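Local coordinates for protein alpha-galactosidase (Lactobacillus brevis, PDB 3MI6) that probably hydrolyses terminal, non-reducing alpha-D-galactose residues from alpha-D-galactosides, as a member of glycosyl hydrolase family 36, at residues 357-361 / 619-623. Residue numbers count along the deposited sequence, not the author numbering.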
loop_
_atom_site.group_PDB
_atom_site.type_symbol
_atom_site.label_atom_id
_atom_site.label_comp_id
_atom_site.label_asym_id
_atom_site.label_seq_id
_atom_site.Cartn_x
_atom_site.Cartn_y
_atom_site.Cartn_z
ATOM N N LYS D 357 4.086 3.343 -53.457
ATOM C CA LYS D 357 3.166 4.254 -54.119
ATOM C C LYS D 357 1.774 3.643 -54.317
ATOM O O LYS D 357 0.767 4.290 -54.044
ATOM C CB LYS D 357 3.774 4.699 -55.456
ATOM C CG LYS D 357 2.799 5.243 -56.491
ATOM C CD LYS D 357 2.518 6.733 -56.334
ATOM C CE LYS D 357 1.908 7.302 -57.627
ATOM N NZ LYS D 357 1.381 8.702 -57.471
ATOM N N ARG D 358 1.719 2.401 -54.785
ATOM C CA ARG D 358 0.439 1.752 -55.058
ATOM C C ARG D 358 -0.361 1.576 -53.781
ATOM O O ARG D 358 -1.566 1.353 -53.825
ATOM C CB ARG D 358 0.631 0.397 -55.752
ATOM C CG ARG D 358 1.250 0.494 -57.143
ATOM C CD ARG D 358 1.638 -0.874 -57.699
ATOM N NE ARG D 358 2.871 -0.801 -58.487
ATOM C CZ ARG D 358 3.832 -1.726 -58.469
ATOM N NH1 ARG D 358 3.700 -2.810 -57.701
ATOM N NH2 ARG D 358 4.926 -1.569 -59.217
ATOM N N LEU D 359 0.322 1.686 -52.646
ATOM C CA LEU D 359 -0.299 1.526 -51.341
ATOM C C LEU D 359 -0.811 2.853 -50.797
ATOM O O LEU D 359 -1.563 2.890 -49.816
ATOM C CB LEU D 359 0.704 0.933 -50.360
ATOM C CG LEU D 359 0.932 -0.561 -50.513
ATOM C CD1 LEU D 359 1.760 -1.073 -49.355
ATOM C CD2 LEU D 359 -0.419 -1.243 -50.559
ATOM N N GLY D 360 -0.380 3.937 -51.434
ATOM C CA GLY D 360 -0.813 5.271 -51.072
ATOM C C GLY D 360 0.149 5.971 -50.138
ATOM O O GLY D 360 -0.163 7.040 -49.607
ATOM N N ILE D 361 1.317 5.368 -49.933
ATOM C CA ILE D 361 2.341 5.954 -49.071
ATOM C C ILE D 361 2.878 7.242 -49.697
ATOM O O ILE D 361 2.908 7.372 -50.917
ATOM C CB ILE D 361 3.442 4.921 -48.739
ATOM C CG1 ILE D 361 2.863 3.862 -47.795
ATOM C CG2 ILE D 361 4.648 5.580 -48.100
ATOM C CD1 ILE D 361 3.786 2.727 -47.509
ATOM N N VAL D 619 -2.716 -3.182 -45.632
ATOM C CA VAL D 619 -1.910 -1.989 -45.473
ATOM C C VAL D 619 -2.501 -0.807 -46.225
ATOM O O VAL D 619 -2.653 0.267 -45.667
ATOM C CB VAL D 619 -0.481 -2.232 -45.921
ATOM C CG1 VAL D 619 0.289 -0.937 -45.901
ATOM C CG2 VAL D 619 0.166 -3.245 -45.014
ATOM N N LYS D 620 -2.841 -1.015 -47.490
ATOM C CA LYS D 620 -3.486 0.019 -48.297
ATOM C C LYS D 620 -4.661 0.619 -47.538
ATOM O O LYS D 620 -4.930 1.816 -47.637
ATOM C CB LYS D 620 -3.968 -0.574 -49.627
ATOM C CG LYS D 620 -4.440 0.413 -50.685
ATOM C CD LYS D 620 -4.568 -0.322 -52.022
ATOM C CE LYS D 620 -4.580 0.610 -53.241
ATOM N NZ LYS D 620 -5.942 1.150 -53.538
ATOM N N LYS D 621 -5.362 -0.211 -46.771
ATOM C CA LYS D 621 -6.563 0.263 -46.095
ATOM C C LYS D 621 -6.222 1.019 -44.823
ATOM O O LYS D 621 -6.862 2.029 -44.514
ATOM C CB LYS D 621 -7.566 -0.870 -45.838
ATOM C CG LYS D 621 -8.129 -1.477 -47.113
ATOM C CD LYS D 621 -9.320 -2.383 -46.846
ATOM C CE LYS D 621 -9.901 -2.895 -48.163
ATOM N NZ LYS D 621 -11.148 -3.692 -47.973
ATOM N N GLN D 622 -5.210 0.543 -44.100
ATOM C CA GLN D 622 -4.682 1.287 -42.961
ATOM C C GLN D 622 -4.300 2.719 -43.363
ATOM O O GLN D 622 -4.606 3.680 -42.647
ATOM C CB GLN D 622 -3.479 0.576 -42.346
ATOM C CG GLN D 622 -3.776 -0.791 -41.777
ATOM C CD GLN D 622 -2.610 -1.347 -40.983
ATOM O OE1 GLN D 622 -1.488 -0.887 -41.130
ATOM N NE2 GLN D 622 -2.870 -2.335 -40.128
ATOM N N VAL D 623 -3.651 2.856 -44.516
ATOM C CA VAL D 623 -3.209 4.152 -45.016
ATOM C C VAL D 623 -4.368 5.081 -45.407
ATOM O O VAL D 623 -4.347 6.275 -45.087
ATOM C CB VAL D 623 -2.213 3.979 -46.187
ATOM C CG1 VAL D 623 -1.829 5.342 -46.793
ATOM C CG2 VAL D 623 -0.976 3.237 -45.715
HETATM O O HOH W 1 -4.164 4.186 -49.264
#
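The chain leaving helix 346-358 runs against one side of helix 613-628, and the two backbones come nearest at Leu359 and Lys620, whose CA atoms are 4.7 Å apart. Gly360 breaks the helical path with a positive phi of 96° in a Schellman motif, and its N bonds back to Lys357 O at 2.9 Å. At these angles a CB would be jammed against Leu359 O, which favours glycine; toward Val623 it would make an ordinary contact. A water bridges the two backbones, donating to Leu359 O and to Lys620 O, each at 3.0 Å. Both helices belong to the (beta/alpha)8 barrel of the family 36 enzymes: helix 346-358 lies between strands 333-335 and 363-366, and helix 613-628 follows strand 601-604, the eighth. Because strands one and eight are neighbours in the closed barrel, the contact brings together the first and last parts of its helical shell, 258 residues apart and away from the predicted catalytic residues. Buried Leu359 fills the gap between the segments, its CD1 3.8 Å from Val619 CG1 and its CD2 3.7 Å from Lys620 CB. One turn further along, Val623 covers the bend: its CB is 3.8 Å from Leu359 O, its CG1 3.7 Å from Gly360 O, and its CG2 4.4 Å from Ile361 CG1. Lys620, extended to CE and then turned, passes the exposed side, its methylene CE rather than NZ in van der Waals contact with Arg358 O (3.2 Å). Val619 and Val623 also touch Tyr604 of the eighth strand, while Lys627, from the same helix, hydrogen-bonds Gly360 O.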